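Local atomic coordinates of endo-xylogalacturonan hydrolase A (Aspergillus tubingensis, PDB entry 4C2L), a protein that hydrolyses xylogalacturonan, the xylose-substituted galacturonan of the hairy regions of pectin, as a secreted family 28 glycoside hydrolase. Residues I227-G241 with A256-Y270. Sequence-based numbering, arbitrary orientation.
Sequences ISCTGSHGISVGSLG and ATMINSTKAAGIKTY. With NAG (2-acetamido-2-deoxy-beta-D-glucopyranose), chain D; SO4 (sulfate ion), chain E; SO4 (sulfate ion), chain H.
Ile227-Thr230 pairs in parallel with Ala256-Ile259, and Ile235-Leu240 with Gly266-Thr269, so two successive coils of a right-handed parallel beta-helix stack through two of their faces. The backbone bonds run from Thr257 N to Ile227 O at one end to Tyr270 N to Leu240 O at the other. The register slips by one in the loops between the two pairs and again at a beta bulge around Gly238 and Ser239, which a cis peptide joins.

In these loops, Ser232 OG, set between its backbone N and carbonyl carbon (chi1 80°), accepts from Gly234 N in an ST turn and shares a 2.9 Å hydrogen bond with Ser261 OG. Lys263, extended until it bends at chi4 (-71°), gives NZ to His233 O (2.8 Å) and to Ser236 OG (3.1 Å).

Inside the coil, Met258 SD lies 3.4 Å from Cys229 SG, while Met258 CE reaches Gly234 CA (3.6 Å).

In what is probably the active-site cleft, Lys268 NZ and His233 ND1 bind one sulfate; Ser239 N and OG hold a second. His233, catalytic by similarity, adjoins Asp210.

Cys229 is disulfide-bonded to Cys212, Asn260 carries an N-linked glycan on ND2, while its OD1 accepts from Asn293, and strands 213-215 and 296-301 flank the Ile235-Leu240 and Gly266-Thr269 pair.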
ATOM      1  N   ILE A 227     -10.663   6.080  -3.053  1.00 14.74           N
ATOM      2  CA  ILE A 227      -9.324   5.867  -3.543  1.00 14.92           C
ATOM      3  C   ILE A 227      -9.415   5.462  -4.998  1.00 15.43           C
ATOM      4  O   ILE A 227     -10.345   4.742  -5.409  1.00 15.60           O
ATOM      5  CB  ILE A 227      -8.571   4.825  -2.670  1.00 14.81           C
ATOM      6  CG1 ILE A 227      -7.132   4.646  -3.152  1.00 14.80           C
ATOM      7  CG2 ILE A 227      -9.299   3.474  -2.657  1.00 14.87           C
ATOM      8  CD1 ILE A 227      -6.233   4.027  -2.091  1.00 15.55           C
ATOM      9  N   SER A 228      -8.483   5.975  -5.792  1.00 15.46           N
ATOM     10  CA  SER A 228      -8.351   5.557  -7.169  0.80 16.70           C
ATOM     11  C   SER A 228      -6.972   4.943  -7.361  1.00 16.85           C
ATOM     12  O   SER A 228      -5.971   5.520  -6.935  1.00 16.40           O
ATOM     13  CB  SER A 228      -8.526   6.758  -8.102  0.80 17.96           C
ATOM     14  OG  SER A 228      -8.231   6.369  -9.425  0.80 20.80           O
ATOM     15  N   CYS A 229      -6.932   3.778  -7.996  1.00 17.01           N
ATOM     16  CA  CYS A 229      -5.676   3.044  -8.218  1.00 18.13           C
ATOM     17  C   CYS A 229      -5.590   2.607  -9.672  1.00 17.39           C
ATOM     18  O   CYS A 229      -6.511   1.958 -10.190  1.00 17.65           O
ATOM     19  CB  CYS A 229      -5.606   1.788  -7.337  1.00 21.17           C
ATOM     20  SG  CYS A 229      -6.192   1.997  -5.632  1.00 29.12           S
ATOM     21  N   THR A 230      -4.475   2.926 -10.321  1.00 16.08           N
ATOM     22  CA  THR A 230      -4.273   2.562 -11.724  1.00 15.32           C
ATOM     23  C   THR A 230      -3.001   1.746 -11.869  1.00 15.05           C
ATOM     24  O   THR A 230      -1.937   2.190 -11.453  1.00 14.61           O
ATOM     25  CB  THR A 230      -4.173   3.823 -12.614  1.00 15.55           C
ATOM     26  OG1 THR A 230      -5.371   4.593 -12.492  1.00 16.20           O
ATOM     27  CG2 THR A 230      -3.987   3.445 -14.058  1.00 15.34           C
ATOM     28  N   GLY A 231      -3.122   0.554 -12.438  1.00 14.43           N
ATOM     29  CA  GLY A 231      -1.971  -0.301 -12.682  1.00 14.95           C
ATOM     30  C   GLY A 231      -1.528  -1.089 -11.466  1.00 14.79           C
ATOM     31  O   GLY A 231      -0.474  -1.725 -11.486  1.00 15.30           O
ATOM     32  N   SER A 232      -2.361  -1.084 -10.426  1.00 15.42           N
ATOM     33  CA  SER A 232      -1.997  -1.691  -9.150  1.00 15.03           C
ATOM     34  C   SER A 232      -2.262  -3.205  -9.086  1.00 15.57           C
ATOM     35  O   SER A 232      -2.731  -3.807 -10.046  1.00 15.82           O
ATOM     36  CB  SER A 232      -2.716  -0.946  -8.013  1.00 15.88           C
ATOM     37  OG  SER A 232      -4.059  -1.384  -7.884  1.00 16.68           O
ATOM     38  N   HIS A 233      -1.927  -3.814  -7.955  1.00 14.89           N
ATOM     39  CA  HIS A 233      -2.276  -5.206  -7.690  1.00 16.02           C
ATOM     40  C   HIS A 233      -3.454  -5.290  -6.744  1.00 15.63           C
ATOM     41  O   HIS A 233      -3.731  -6.345  -6.176  1.00 16.40           O
ATOM     42  CB  HIS A 233      -1.071  -5.936  -7.130  1.00 16.17           C
ATOM     43  CG  HIS A 233       0.057  -6.107  -8.120  1.00 17.87           C
ATOM     44  ND1 HIS A 233       1.179  -6.801  -7.821  1.00 18.57           N
ATOM     45  CD2 HIS A 233       0.203  -5.661  -9.437  1.00 17.86           C
ATOM     46  CE1 HIS A 233       2.003  -6.797  -8.888  1.00 19.44           C
ATOM     47  NE2 HIS A 233       1.401  -6.105  -9.880  1.00 18.75           N
ATOM     48  N   GLY A 234      -4.140  -4.164  -6.560  1.00 15.68           N
ATOM     49  CA  GLY A 234      -5.410  -4.106  -5.825  1.00 15.32           C
ATOM     50  C   GLY A 234      -5.357  -3.681  -4.366  1.00 15.24           C
ATOM     51  O   GLY A 234      -4.290  -3.364  -3.842  1.00 14.33           O
ATOM     52  N   ILE A 235      -6.529  -3.651  -3.733  1.00 14.06           N
ATOM     53  CA  ILE A 235      -6.656  -3.433  -2.294  1.00 14.39           C
ATOM     54  C   ILE A 235      -6.569  -4.846  -1.747  1.00 14.41           C
ATOM     55  O   ILE A 235      -7.478  -5.651  -1.950  1.00 13.40           O
ATOM     56  CB  ILE A 235      -8.029  -2.805  -1.950  1.00 15.13           C
ATOM     57  CG1 ILE A 235      -8.233  -1.459  -2.650  1.00 16.77           C
ATOM     58  CG2 ILE A 235      -8.222  -2.652  -0.441  1.00 14.85           C
ATOM     59  CD1 ILE A 235      -7.288  -0.359  -2.240  1.00 16.64           C
ATOM     60  N   SER A 236      -5.453  -5.144  -1.081  1.00 13.62           N
ATOM     61  CA  SER A 236      -5.028  -6.514  -0.890  1.00 14.40           C
ATOM     62  C   SER A 236      -4.753  -6.826   0.579  1.00 13.63           C
ATOM     63  O   SER A 236      -3.991  -6.118   1.224  1.00 14.01           O
ATOM     64  CB  SER A 236      -3.739  -6.708  -1.713  1.00 15.49           C
ATOM     65  OG  SER A 236      -3.344  -8.064  -1.778  1.00 19.17           O
ATOM     66  N   VAL A 237      -5.396  -7.859   1.120  1.00 12.85           N
ATOM     67  CA  VAL A 237      -5.023  -8.340   2.452  1.00 12.81           C
ATOM     68  C   VAL A 237      -3.872  -9.320   2.264  1.00 12.71           C
ATOM     69  O   VAL A 237      -3.997 -10.336   1.567  1.00 12.75           O
ATOM     70  CB  VAL A 237      -6.185  -9.033   3.201  1.00 12.82           C
ATOM     71  CG1 VAL A 237      -5.688  -9.688   4.492  1.00 13.20           C
ATOM     72  CG2 VAL A 237      -7.302  -8.034   3.512  1.00 13.22           C
ATOM     73  N   GLY A 238      -2.751  -9.030   2.905  1.00 13.22           N
ATOM     74  CA  GLY A 238      -1.612  -9.943   2.883  1.00 13.33           C
ATOM     75  C   GLY A 238      -0.403  -9.464   2.078  1.00 15.15           C
ATOM     76  O   GLY A 238      -0.292  -8.268   1.755  1.00 15.31           O
ATOM     77  N   SER A 239       0.518 -10.386   1.763  1.00 14.94           N
ATOM     78  CA  SER A 239       0.378 -11.800   2.155  1.00 15.15           C
ATOM     79  C   SER A 239       0.478 -11.970   3.668  1.00 14.61           C
ATOM     80  O   SER A 239       1.129 -11.190   4.354  1.00 14.15           O
ATOM     81  CB  SER A 239       1.454 -12.663   1.503  1.00 16.57           C
ATOM     82  OG  SER A 239       2.740 -12.228   1.897  1.00 17.52           O
ATOM     83  N   LEU A 240      -0.172 -13.009   4.166  1.00 13.94           N
ATOM     84  CA  LEU A 240      -0.089 -13.363   5.578  1.00 14.48           C
ATOM     85  C   LEU A 240       0.399 -14.799   5.686  1.00 14.82           C
ATOM     86  O   LEU A 240       0.115 -15.614   4.813  1.00 14.89           O
ATOM     87  CB  LEU A 240      -1.480 -13.268   6.217  1.00 14.46           C
ATOM     88  CG  LEU A 240      -2.235 -11.949   6.058  1.00 14.02           C
ATOM     89  CD1 LEU A 240      -3.587 -12.091   6.737  1.00 14.56           C
ATOM     90  CD2 LEU A 240      -1.449 -10.777   6.640  1.00 13.88           C
ATOM     91  N   GLY A 241       1.134 -15.083   6.754  1.00 16.16           N
ATOM     92  CA  GLY A 241       1.476 -16.457   7.119  1.00 17.60           C
ATOM     93  C   GLY A 241       2.837 -16.953   6.655  1.00 18.75           C
ATOM     94  O   GLY A 241       3.128 -18.136   6.789  1.00 18.83           O
ATOM     95  N   ALA A 256     -13.653   2.572  -3.949  1.00 14.47           N
ATOM     96  CA  ALA A 256     -12.400   2.321  -4.660  1.00 15.65           C
ATOM     97  C   ALA A 256     -12.630   2.213  -6.153  1.00 16.29           C
ATOM     98  O   ALA A 256     -13.426   1.392  -6.618  1.00 17.00           O
ATOM     99  CB  ALA A 256     -11.737   1.048  -4.157  1.00 15.58           C
ATOM    100  N   THR A 257     -11.924   3.036  -6.906  1.00 15.89           N
ATOM    101  CA  THR A 257     -11.937   2.912  -8.361  1.00 16.82           C
ATOM    102  C   THR A 257     -10.629   2.264  -8.774  1.00 17.26           C
ATOM    103  O   THR A 257      -9.553   2.866  -8.639  1.00 16.93           O
ATOM    104  CB  THR A 257     -12.097   4.286  -9.020  1.00 18.21           C
ATOM    105  OG1 THR A 257     -13.311   4.878  -8.547  1.00 19.25           O
ATOM    106  CG2 THR A 257     -12.140   4.155 -10.577  1.00 18.55           C
ATOM    107  N   MET A 258     -10.735   1.027  -9.263  1.00 16.29           N
ATOM    108  CA  MET A 258      -9.600   0.184  -9.572  1.00 17.55           C
ATOM    109  C   MET A 258      -9.509   0.028 -11.088  1.00 18.72           C
ATOM    110  O   MET A 258     -10.370  -0.605 -11.719  1.00 20.62           O
ATOM    111  CB  MET A 258      -9.762  -1.186  -8.892  1.00 17.67           C
ATOM    112  CG  MET A 258      -9.997  -1.104  -7.381  1.00 17.70           C
ATOM    113  SD  MET A 258      -8.752  -0.149  -6.484  1.00 19.49           S
ATOM    114  CE  MET A 258      -7.369  -1.254  -6.625  1.00 18.60           C
ATOM    115  N   ILE A 259      -8.476   0.630 -11.659  1.00 17.15           N
ATOM    116  CA  ILE A 259      -8.316   0.727 -13.103  1.00 16.84           C
ATOM    117  C   ILE A 259      -7.080  -0.064 -13.524  1.00 16.68           C
ATOM    118  O   ILE A 259      -5.999   0.129 -12.955  1.00 16.14           O
ATOM    119  CB  ILE A 259      -8.123   2.212 -13.513  1.00 17.15           C
ATOM    120  CG1 ILE A 259      -9.311   3.061 -13.040  1.00 17.89           C
ATOM    121  CG2 ILE A 259      -7.900   2.316 -15.015  1.00 17.66           C
ATOM    122  CD1 ILE A 259      -9.038   4.556 -12.972  1.00 19.96           C
ATOM    123  N   ASN A 260      -7.227  -0.960 -14.501  1.00 15.86           N
ATOM    124  CA  ASN A 260      -6.082  -1.695 -15.037  1.00 17.02           C
ATOM    125  C   ASN A 260      -5.251  -2.374 -13.960  1.00 16.75           C
ATOM    126  O   ASN A 260      -4.023  -2.402 -14.041  1.00 17.40           O
ATOM    127  CB  ASN A 260      -5.157  -0.743 -15.814  1.00 18.43           C
ATOM    128  CG  ASN A 260      -5.771  -0.256 -17.101  1.00 21.12           C
ATOM    129  OD1 ASN A 260      -6.845  -0.701 -17.498  1.00 20.32           O
ATOM    130  ND2 ASN A 260      -5.090   0.679 -17.759  1.00 22.97           N
ATOM    131  N   SER A 261      -5.915  -2.911 -12.942  1.00 16.55           N
ATOM    132  CA  SER A 261      -5.221  -3.559 -11.844  0.50 16.15           C
ATOM    133  C   SER A 261      -5.258  -5.088 -12.034  1.00 16.37           C
ATOM    134  O   SER A 261      -6.098  -5.607 -12.783  1.00 16.65           O
ATOM    135  CB  SER A 261      -5.824  -3.099 -10.508  0.50 15.99           C
ATOM    136  OG  SER A 261      -5.597  -1.692 -10.311  0.50 14.89           O
ATOM    137  N   THR A 262      -4.343  -5.809 -11.401  1.00 15.56           N
ATOM    138  CA  THR A 262      -4.359  -7.270 -11.572  1.00 15.77           C
ATOM    139  C   THR A 262      -5.567  -7.878 -10.861  1.00 16.26           C
ATOM    140  O   THR A 262      -6.128  -8.869 -11.316  1.00 17.59           O
ATOM    141  CB  THR A 262      -3.064  -7.947 -11.078  1.00 16.17           C
ATOM    142  OG1 THR A 262      -2.832  -7.580  -9.717  1.00 16.00           O
ATOM    143  CG2 THR A 262      -1.855  -7.551 -11.948  1.00 16.51           C
ATOM    144  N   LYS A 263      -5.936  -7.298  -9.728  1.00 16.74           N
ATOM    145  CA  LYS A 263      -7.205  -7.597  -9.047  1.00 16.48           C
ATOM    146  C   LYS A 263      -7.670  -6.294  -8.441  1.00 15.73           C
ATOM    147  O   LYS A 263      -6.851  -5.443  -8.084  1.00 16.67           O
ATOM    148  CB  LYS A 263      -7.052  -8.694  -7.976  1.00 16.88           C
ATOM    149  CG  LYS A 263      -6.194  -8.296  -6.773  1.00 17.44           C
ATOM    150  CD  LYS A 263      -6.067  -9.423  -5.755  1.00 18.16           C
ATOM    151  CE  LYS A 263      -5.299  -8.987  -4.506  1.00 19.07           C
ATOM    152  NZ  LYS A 263      -3.851  -8.799  -4.779  1.00 19.61           N
ATOM    153  N   ALA A 264      -8.978  -6.096  -8.351  1.00 14.76           N
ATOM    154  CA  ALA A 264      -9.489  -4.919  -7.685  1.00 14.49           C
ATOM    155  C   ALA A 264      -9.285  -5.073  -6.178  1.00 13.89           C
ATOM    156  O   ALA A 264      -8.935  -4.133  -5.478  1.00 13.47           O
ATOM    157  CB  ALA A 264     -10.960  -4.719  -8.008  1.00 14.67           C
ATOM    158  N   ALA A 265      -9.482  -6.289  -5.693  1.00 13.80           N
ATOM    159  CA  ALA A 265      -9.398  -6.535  -4.256  1.00 13.46           C
ATOM    160  C   ALA A 265      -9.133  -7.995  -4.023  1.00 13.28           C
ATOM    161  O   ALA A 265      -9.448  -8.834  -4.873  1.00 13.44           O
ATOM    162  CB  ALA A 265     -10.687  -6.120  -3.570  1.00 14.17           C
ATOM    163  N   GLY A 266      -8.526  -8.320  -2.885  1.00 12.88           N
ATOM    164  CA  GLY A 266      -8.329  -9.728  -2.589  1.00 12.81           C
ATOM    165  C   GLY A 266      -7.663 -10.009  -1.265  1.00 13.07           C
ATOM    166  O   GLY A 266      -7.336  -9.088  -0.502  1.00 12.49           O
ATOM    167  N   ILE A 267      -7.507 -11.307  -1.011  1.00 12.81           N
ATOM    168  CA  ILE A 267      -6.866 -11.835   0.190  1.00 13.23           C
ATOM    169  C   ILE A 267      -5.825 -12.857  -0.251  1.00 13.59           C
ATOM    170  O   ILE A 267      -6.119 -13.697  -1.108  1.00 14.14           O
ATOM    171  CB  ILE A 267      -7.906 -12.512   1.122  1.00 12.95           C
ATOM    172  CG1 ILE A 267      -8.954 -11.475   1.566  1.00 13.42           C
ATOM    173  CG2 ILE A 267      -7.200 -13.109   2.351  1.00 13.03           C
ATOM    174  CD1 ILE A 267     -10.161 -12.058   2.277  1.00 14.29           C
ATOM    175  N   LYS A 268      -4.617 -12.798   0.323  1.00 13.96           N
ATOM    176  CA  LYS A 268      -3.553 -13.729  -0.046  1.00 15.27           C
ATOM    177  C   LYS A 268      -2.943 -14.317   1.204  1.00 14.82           C
ATOM    178  O   LYS A 268      -2.433 -13.586   2.046  1.00 14.01           O
ATOM    179  CB  LYS A 268      -2.395 -13.040  -0.779  1.00 17.72           C
ATOM    180  CG  LYS A 268      -2.738 -12.059  -1.864  1.00 20.93           C
ATOM    181  CD  LYS A 268      -1.487 -11.742  -2.687  1.00 22.09           C
ATOM    182  CE  LYS A 268      -0.394 -11.072  -1.875  1.00 23.16           C
ATOM    183  NZ  LYS A 268       0.524 -10.259  -2.739  1.00 24.49           N
ATOM    184  N   THR A 269      -2.969 -15.639   1.330  1.00 14.68           N
ATOM    185  CA  THR A 269      -2.353 -16.270   2.494  1.00 15.29           C
ATOM    186  C   THR A 269      -1.465 -17.420   2.034  1.00 15.02           C
ATOM    187  O   THR A 269      -1.742 -18.069   1.039  1.00 14.39           O
ATOM    188  CB  THR A 269      -3.406 -16.781   3.503  1.00 16.33           C
ATOM    189  OG1 THR A 269      -4.286 -17.713   2.858  1.00 17.03           O
ATOM    190  CG2 THR A 269      -4.247 -15.607   4.050  1.00 16.63           C
ATOM    191  N   TYR A 270      -0.399 -17.668   2.787  1.00 15.57           N
ATOM    192  CA  TYR A 270       0.462 -18.809   2.538  1.00 17.09           C
ATOM    193  C   TYR A 270      -0.249 -20.092   2.962  1.00 17.87           C
ATOM    194  O   TYR A 270      -1.073 -20.076   3.867  1.00 18.62           O
ATOM    195  CB  TYR A 270       1.754 -18.667   3.335  1.00 17.20           C
ATOM    196  CG  TYR A 270       2.766 -17.761   2.667  1.00 17.95           C
ATOM    197  CD1 TYR A 270       2.728 -16.375   2.855  1.00 18.41           C
ATOM    198  CD2 TYR A 270       3.775 -18.296   1.862  1.00 18.22           C
ATOM    199  CE1 TYR A 270       3.663 -15.541   2.238  1.00 18.67           C
ATOM    200  CE2 TYR A 270       4.710 -17.473   1.248  1.00 18.56           C
ATOM    201  CZ  TYR A 270       4.651 -16.104   1.443  1.00 19.21           C
ATOM    202  OH  TYR A 270       5.594 -15.299   0.828  1.00 19.76           O
TER
HETATM  203  C1  NAG D 411      -5.603   1.157 -19.016  1.00 28.15           C
HETATM  204  C2  NAG D 411      -4.967   2.482 -19.407  1.00 31.72           C
HETATM  205  C3  NAG D 411      -5.310   2.876 -20.845  1.00 33.82           C
HETATM  206  C4  NAG D 411      -5.021   1.728 -21.804  1.00 34.94           C
HETATM  207  C5  NAG D 411      -5.772   0.493 -21.301  1.00 35.18           C
HETATM  208  C6  NAG D 411      -5.579  -0.712 -22.213  1.00 35.59           C
HETATM  209  C7  NAG D 411      -4.775   4.328 -17.822  1.00 33.37           C
HETATM  210  C8  NAG D 411      -5.578   5.319 -17.036  1.00 33.12           C
HETATM  211  N2  NAG D 411      -5.512   3.510 -18.555  1.00 32.81           N
HETATM  212  O3  NAG D 411      -4.564   4.025 -21.183  1.00 35.63           O
HETATM  213  O4  NAG D 411      -5.440   2.063 -23.117  1.00 39.37           O
HETATM  214  O5  NAG D 411      -5.310   0.173 -19.988  1.00 31.33           O
HETATM  215  O6  NAG D 411      -4.207  -1.026 -22.260  1.00 40.19           O
HETATM  216  O7  NAG D 411      -3.541   4.294 -17.782  1.00 35.39           O
HETATM  217  S   SO4 E1407       3.691  -9.736  -0.458  1.00 29.69           S
HETATM  218  O1  SO4 E1407       3.645  -9.406  -1.898  1.00 32.74           O
HETATM  219  O2  SO4 E1407       4.160 -11.138  -0.315  1.00 32.70           O
HETATM  220  O3  SO4 E1407       2.327  -9.541   0.055  1.00 30.45           O
HETATM  221  O4  SO4 E1407       4.665  -8.866   0.223  1.00 33.01           O
HETATM  222  S   SO4 H1410       1.104 -10.245  -6.294  1.00 49.04           S
HETATM  223  O1  SO4 H1410       1.770 -10.805  -7.491  1.00 52.46           O
HETATM  224  O2  SO4 H1410       0.957 -11.307  -5.278  1.00 48.69           O
HETATM  225  O3  SO4 H1410      -0.235  -9.768  -6.700  1.00 48.50           O
HETATM  226  O4  SO4 H1410       1.873  -9.105  -5.733  1.00 48.43           O
HETATM  227  O   HOH W   1     -13.105   6.265  -6.113  1.00 19.66           O
HETATM  228  O   HOH W   2      -0.841  -8.059  -0.896  1.00 26.07           O